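Local coordinates for pyoverdine biosynthesis protein PvcB (Pseudomonas aeruginosa, PDB 4YLM) that catalyses the iron- and 2-oxoglutarate-dependent oxidation of tyrosine isonitrile in the biosynthesis of paerucumarin, at residues A[29-34]-A[58-63]; A[130-135]-A[246-251]. All blocks are in the same frame, centred on the assembly; numbering follows the deposited sequence.

Contact 1. Residues A[29-34]-A[58-63]; sequences LLLEPG and LLLRGF
Leu58 opens the second segment by packing CD2 against CB of Leu29 and its own CB against CD1 of Leu31, on the sheet face where helix 45-55 lies: Leu51 of that helix touches Leu58, and Trp47 and Leu48 touch Leu31. The helix links the two strands, which run parallel 4.8 Å apart at their axes, so this is a beta-alpha-beta crossover. Leu59 bonds through both backbone polar atoms, N to Leu29 O (2.9 Å) and O to Leu31 N (2.8 Å, 175° at the hydrogen). On the other face its side chain lies beside that of Leu30, pointing the same way, with CG and CD2 against Leu30 CD1. Leu60 returns to the helix side and sets CG against CB of Leu31. Arg61 N gives the last strand bond to Leu31 O (3.0 Å), while its CB meets Leu30 CD1. CD2 of Leu59 sits over the centre of the guanidinium, whose NH2 salt-bridges Asp250. A water donates to both Arg61 O and Glu32 OE1. Gly62, at phi 94°, turns the chain, and its O lies 3.4 Å from Pro33 CG. Phe63 has CG anti to its carbonyl carbon (chi1 -69°), and the ring receives Pro33 CD over one face in a CH-pi contact, 3.9 Å from CD to the ring centroid. The ring edge brings CE2 to 3.4 Å from Leu31 O. Pro33 has no N-H for Arg61 O, the acceptor next in register, and sets CD 3.3 Å from it; backbone pairing thus gives way to proline-aromatic packing and a water bridge.

Contact 2. Residues A[130-135]-A[246-251]; sequences VDAPGD and WRSDDL
The CA atoms of Asp131 and Ser248 lie 4.5 Å apart, where the short runs 130-132 and 246-249 pass each other with their directions 140° apart. The direct bond between the two segments joins backbone to side chain: Ala132 N donates to Ser248 OG (2.9 Å, 161° at the hydrogen). The serine oxygen stands anti to its own carbonyl carbon (chi1 -61°), which presents it to that N-H. Asp131 OD1 lies 3.4 Å from the same OG. Next to this bond the methyl CB of Ala132, which points toward the loop, reaches Trp246 O at 3.5 Å and, more loosely, Trp246 CB. Two waters extend the contact to either side of the serine oxygen. One donates to Val130 O and to Asp249 OD1, which is also bonded to His128 NE2; the other accepts from Ser248 N and donates to Ala132 O.

The loop is shaped by a type II beta turn from Arg247 to Asp250, closed by Asp250 N to Arg247 O (3.0 Å), with Asp249 at positive phi. In return Arg247 N donates to Asp250 OD2 (2.9 Å), approaching from above the carboxylate plane. Strand 120-131 carries a classic beta bulge here, Val130 and Asp131 both facing His273 of strand 272-286 in the mixed sheet of this TfdA-family oxygenase. Just ahead of the turn, the indole of Trp246 leads away from residues 130-135, its side chain about 9 Å from that of His261, the expected iron ligand; NE1 bonds Thr141 OG1 and the ring meets His244 edge-to-face, while Asp250 OD2 is bonded to His244 NE2 in addition to its salt bridge with Arg61 NH2.

How the contacts relate
From the N terminus, strand 29-33 comes first, and contact 1 closes the crossover through helix 45-55 when strand 57-60 pairs with it. That loop is complete before contact 2 begins, so the two are in series. Contact 2 closes a much longer loop, 110 residues between the end of strand 120-131 and the turn leading into strand 251-255. Their centres are about 13 Å apart, and both reach the same mixed sheet, where strand 251-255 runs between strands 57-60 and 120-131, antiparallel to both, and Leu60 N probably bonds Leu251 O (2.8 Å). Beside the Arg61-Asp250 salt bridge, Leu59 CD1 packs on Asp250 CG.

Contact 1. Residues A[29-34]-A[58-63]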
loop_
_atom_site.group_PDB
_atom_site.type_symbol
_atom_site.label_atom_id
_atom_site.label_comp_id
_atom_site.label_asym_id
_atom_site.label_seq_id
_atom_site.Cartn_x
_atom_site.Cartn_y
_atom_site.Cartn_z
ATOM N N LEU A 29 -5.988 14.988 6.328
ATOM C CA LEU A 29 -6.795 14.499 5.218
ATOM C C LEU A 29 -8.157 14.078 5.741
ATOM O O LEU A 29 -8.253 13.480 6.807
ATOM C CB LEU A 29 -6.087 13.318 4.541
ATOM C CG LEU A 29 -6.724 12.728 3.278
ATOM C CD1 LEU A 29 -6.554 13.722 2.127
ATOM C CD2 LEU A 29 -6.059 11.390 2.925
ATOM N N LEU A 30 -9.217 14.433 5.019
ATOM C CA LEU A 30 -10.560 14.020 5.375
ATOM C C LEU A 30 -10.940 12.858 4.481
ATOM O O LEU A 30 -10.796 12.944 3.261
ATOM C CB LEU A 30 -11.569 15.162 5.173
ATOM C CG LEU A 30 -13.064 14.824 5.297
ATOM C CD1 LEU A 30 -13.436 14.337 6.717
ATOM C CD2 LEU A 30 -13.972 16.004 4.887
ATOM N N LEU A 31 -11.439 11.781 5.084
ATOM C CA LEU A 31 -11.937 10.634 4.313
ATOM C C LEU A 31 -13.406 10.449 4.619
ATOM O O LEU A 31 -13.810 10.505 5.776
ATOM C CB LEU A 31 -11.207 9.353 4.700
ATOM C CG LEU A 31 -9.707 9.259 4.411
ATOM C CD1 LEU A 31 -8.951 9.937 5.517
ATOM C CD2 LEU A 31 -9.298 7.787 4.313
ATOM N N GLU A 32 -14.200 10.203 3.583
ATOM C CA GLU A 32 -15.618 9.969 3.784
ATOM C C GLU A 32 -16.050 8.759 2.973
ATOM O O GLU A 32 -15.443 8.441 1.952
ATOM C CB GLU A 32 -16.428 11.213 3.400
ATOM C CG GLU A 32 -16.045 12.450 4.204
ATOM C CD GLU A 32 -16.723 13.701 3.663
ATOM O OE1 GLU A 32 -17.772 14.082 4.216
ATOM O OE2 GLU A 32 -16.230 14.274 2.660
ATOM N N PRO A 33 -17.108 8.077 3.432
ATOM C CA PRO A 33 -17.507 6.789 2.854
ATOM C C PRO A 33 -17.889 6.857 1.376
ATOM O O PRO A 33 -18.536 7.805 0.938
ATOM C CB PRO A 33 -18.712 6.368 3.723
ATOM C CG PRO A 33 -19.174 7.640 4.420
ATOM C CD PRO A 33 -17.942 8.465 4.587
ATOM N N GLY A 34 -17.493 5.843 0.618
ATOM C CA GLY A 34 -17.814 5.789 -0.795
ATOM C C GLY A 34 -19.058 4.967 -1.097
ATOM O O GLY A 34 -19.484 4.896 -2.249
ATOM N N LEU A 58 -5.448 11.811 9.957
ATOM C CA LEU A 58 -6.588 11.398 9.150
ATOM C C LEU A 58 -7.876 11.574 9.943
ATOM O O LEU A 58 -7.940 11.227 11.126
ATOM C CB LEU A 58 -6.471 9.925 8.734
ATOM C CG LEU A 58 -5.142 9.447 8.152
ATOM C CD1 LEU A 58 -5.268 7.972 7.720
ATOM C CD2 LEU A 58 -4.729 10.313 6.965
ATOM N N LEU A 59 -8.902 12.098 9.284
ATOM C CA LEU A 59 -10.223 12.178 9.879
ATOM C C LEU A 59 -11.141 11.334 9.019
ATOM O O LEU A 59 -11.379 11.667 7.868
ATOM C CB LEU A 59 -10.710 13.636 9.920
ATOM C CG LEU A 59 -12.202 13.861 10.199
ATOM C CD1 LEU A 59 -12.610 13.200 11.517
ATOM C CD2 LEU A 59 -12.562 15.375 10.194
ATOM N N LEU A 60 -11.589 10.198 9.544
ATOM C CA LEU A 60 -12.603 9.401 8.860
ATOM C C LEU A 60 -13.949 9.788 9.452
ATOM O O LEU A 60 -14.206 9.556 10.641
ATOM C CB LEU A 60 -12.365 7.902 9.049
ATOM C CG LEU A 60 -11.154 7.314 8.314
ATOM C CD1 LEU A 60 -9.864 7.719 8.978
ATOM C CD2 LEU A 60 -11.276 5.786 8.278
ATOM N N ARG A 61 -14.808 10.374 8.624
ATOM C CA ARG A 61 -16.048 10.966 9.121
ATOM C C ARG A 61 -17.244 10.472 8.342
ATOM O O ARG A 61 -17.242 10.468 7.109
ATOM C CB ARG A 61 -15.963 12.506 9.067
ATOM C CG ARG A 61 -17.269 13.235 9.420
ATOM C CD ARG A 61 -17.005 14.710 9.767
ATOM N NE ARG A 61 -16.449 14.872 11.106
ATOM C CZ ARG A 61 -16.184 16.046 11.678
ATOM N NH1 ARG A 61 -16.400 17.180 11.015
ATOM N NH2 ARG A 61 -15.692 16.084 12.909
ATOM N N GLY A 62 -18.270 10.042 9.063
ATOM C CA GLY A 62 -19.501 9.607 8.438
ATOM C C GLY A 62 -19.528 8.104 8.194
ATOM O O GLY A 62 -20.436 7.593 7.536
ATOM N N PHE A 63 -18.532 7.387 8.710
ATOM C CA PHE A 63 -18.519 5.919 8.571
ATOM C C PHE A 63 -19.309 5.312 9.728
ATOM O O PHE A 63 -19.401 5.910 10.794
ATOM C CB PHE A 63 -17.084 5.363 8.621
ATOM C CG PHE A 63 -16.246 5.710 7.417
ATOM C CD1 PHE A 63 -16.080 4.796 6.384
ATOM C CD2 PHE A 63 -15.610 6.939 7.329
ATOM C CE1 PHE A 63 -15.306 5.109 5.269
ATOM C CE2 PHE A 63 -14.837 7.268 6.219
ATOM C CZ PHE A 63 -14.683 6.354 5.185
HETATM O O HOH W 1 -19.011 12.213 5.700
#

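Contact 2. Residues A[130-135]-A[246-251]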
loop_
_atom_site.group_PDB
_atom_site.type_symbol
_atom_site.label_atom_id
_atom_site.label_comp_id
_atom_site.label_asym_id
_atom_site.label_seq_id
_atom_site.Cartn_x
_atom_site.Cartn_y
_atom_site.Cartn_z
ATOM N N VAL A 130 -17.017 7.982 20.452
ATOM C CA VAL A 130 -18.199 7.171 20.703
ATOM C C VAL A 130 -19.457 8.027 20.602
ATOM O O VAL A 130 -20.466 7.606 20.030
ATOM C CB VAL A 130 -18.143 6.493 22.081
ATOM C CG1 VAL A 130 -19.441 5.734 22.353
ATOM C CG2 VAL A 130 -16.947 5.563 22.151
ATOM N N ASP A 131 -19.381 9.236 21.151
ATOM C CA ASP A 131 -20.533 10.124 21.198
ATOM C C ASP A 131 -20.074 11.565 21.383
ATOM O O ASP A 131 -19.168 11.843 22.170
ATOM C CB ASP A 131 -21.463 9.707 22.349
ATOM C CG ASP A 131 -22.825 10.373 22.276
ATOM O OD1 ASP A 131 -23.332 10.585 21.152
ATOM O OD2 ASP A 131 -23.392 10.675 23.354
ATOM N N ALA A 132 -20.678 12.478 20.631
ATOM C CA ALA A 132 -20.422 13.904 20.823
ATOM C C ALA A 132 -21.701 14.681 20.540
ATOM O O ALA A 132 -21.819 15.331 19.509
ATOM C CB ALA A 132 -19.295 14.377 19.920
ATOM N N PRO A 133 -22.675 14.600 21.459
ATOM C CA PRO A 133 -23.981 15.236 21.263
ATOM C C PRO A 133 -23.909 16.744 21.511
ATOM O O PRO A 133 -23.147 17.196 22.368
ATOM C CB PRO A 133 -24.857 14.552 22.315
ATOM C CG PRO A 133 -23.904 14.235 23.423
ATOM C CD PRO A 133 -22.574 13.928 22.766
ATOM N N GLY A 134 -24.683 17.513 20.754
ATOM C CA GLY A 134 -24.674 18.960 20.889
ATOM C C GLY A 134 -23.298 19.544 20.632
ATOM O O GLY A 134 -22.316 18.812 20.497
ATOM N N ASP A 135 -23.215 20.867 20.562
ATOM C CA ASP A 135 -21.932 21.503 20.303
ATOM C C ASP A 135 -21.334 22.166 21.537
ATOM O O ASP A 135 -22.046 22.630 22.430
ATOM C CB ASP A 135 -22.017 22.483 19.127
ATOM C CG ASP A 135 -21.067 22.112 17.997
ATOM O OD1 ASP A 135 -20.773 22.981 17.146
ATOM O OD2 ASP A 135 -20.603 20.951 17.967
ATOM N N TRP A 246 -15.064 17.338 17.582
ATOM C CA TRP A 246 -15.498 15.945 17.469
ATOM C C TRP A 246 -16.954 15.765 17.041
ATOM O O TRP A 246 -17.839 16.495 17.490
ATOM C CB TRP A 246 -15.281 15.224 18.800
ATOM C CG TRP A 246 -13.842 15.104 19.168
ATOM C CD1 TRP A 246 -13.151 15.878 20.057
ATOM C CD2 TRP A 246 -12.906 14.159 18.642
ATOM N NE1 TRP A 246 -11.839 15.466 20.121
ATOM C CE2 TRP A 246 -11.666 14.412 19.258
ATOM C CE3 TRP A 246 -12.996 13.126 17.701
ATOM C CZ2 TRP A 246 -10.526 13.665 18.973
ATOM C CZ3 TRP A 246 -11.858 12.383 17.419
ATOM C CH2 TRP A 246 -10.641 12.660 18.050
ATOM N N ARG A 247 -17.199 14.774 16.183
ATOM C CA ARG A 247 -18.561 14.333 15.894
ATOM C C ARG A 247 -18.659 12.843 16.147
ATOM O O ARG A 247 -17.677 12.103 15.975
ATOM C CB ARG A 247 -18.956 14.629 14.448
ATOM C CG ARG A 247 -18.689 16.063 14.014
ATOM C CD ARG A 247 -19.969 16.739 13.560
ATOM N NE ARG A 247 -19.799 17.451 12.291
ATOM C CZ ARG A 247 -19.429 18.727 12.186
ATOM N NH1 ARG A 247 -19.176 19.449 13.280
ATOM N NH2 ARG A 247 -19.310 19.283 10.983
ATOM N N SER A 248 -19.849 12.405 16.538
ATOM C CA SER A 248 -20.111 11.000 16.818
ATOM C C SER A 248 -19.612 10.079 15.697
ATOM O O SER A 248 -19.934 10.266 14.520
ATOM C CB SER A 248 -21.612 10.786 17.067
ATOM O OG SER A 248 -22.045 11.544 18.191
ATOM N N ASP A 249 -18.808 9.095 16.090
ATOM C CA ASP A 249 -18.275 8.073 15.185
ATOM C C ASP A 249 -17.125 8.533 14.286
ATOM O O ASP A 249 -16.708 7.796 13.396
ATOM C CB ASP A 249 -19.384 7.402 14.381
ATOM C CG ASP A 249 -20.150 6.359 15.206
ATOM O OD1 ASP A 249 -19.552 5.710 16.107
ATOM O OD2 ASP A 249 -21.358 6.205 14.955
ATOM N N ASP A 250 -16.608 9.734 14.526
ATOM C CA ASP A 250 -15.335 10.122 13.928
ATOM C C ASP A 250 -14.320 9.052 14.293
ATOM O O ASP A 250 -14.312 8.543 15.421
ATOM C CB ASP A 250 -14.802 11.428 14.516
ATOM C CG ASP A 250 -15.410 12.664 13.893
ATOM O OD1 ASP A 250 -16.155 12.535 12.904
ATOM O OD2 ASP A 250 -15.126 13.776 14.411
ATOM N N LEU A 251 -13.442 8.724 13.355
ATOM C CA LEU A 251 -12.261 7.944 13.697
ATOM C C LEU A 251 -11.076 8.779 13.257
ATOM O O LEU A 251 -10.991 9.164 12.095
ATOM C CB LEU A 251 -12.265 6.582 12.981
ATOM C CG LEU A 251 -11.109 5.654 13.408
ATOM C CD1 LEU A 251 -11.390 5.062 14.792
ATOM C CD2 LEU A 251 -10.895 4.536 12.404
HETATM O O HOH W 2 -20.826 5.197 18.669
HETATM O O HOH W 3 -21.859 14.446 16.733
#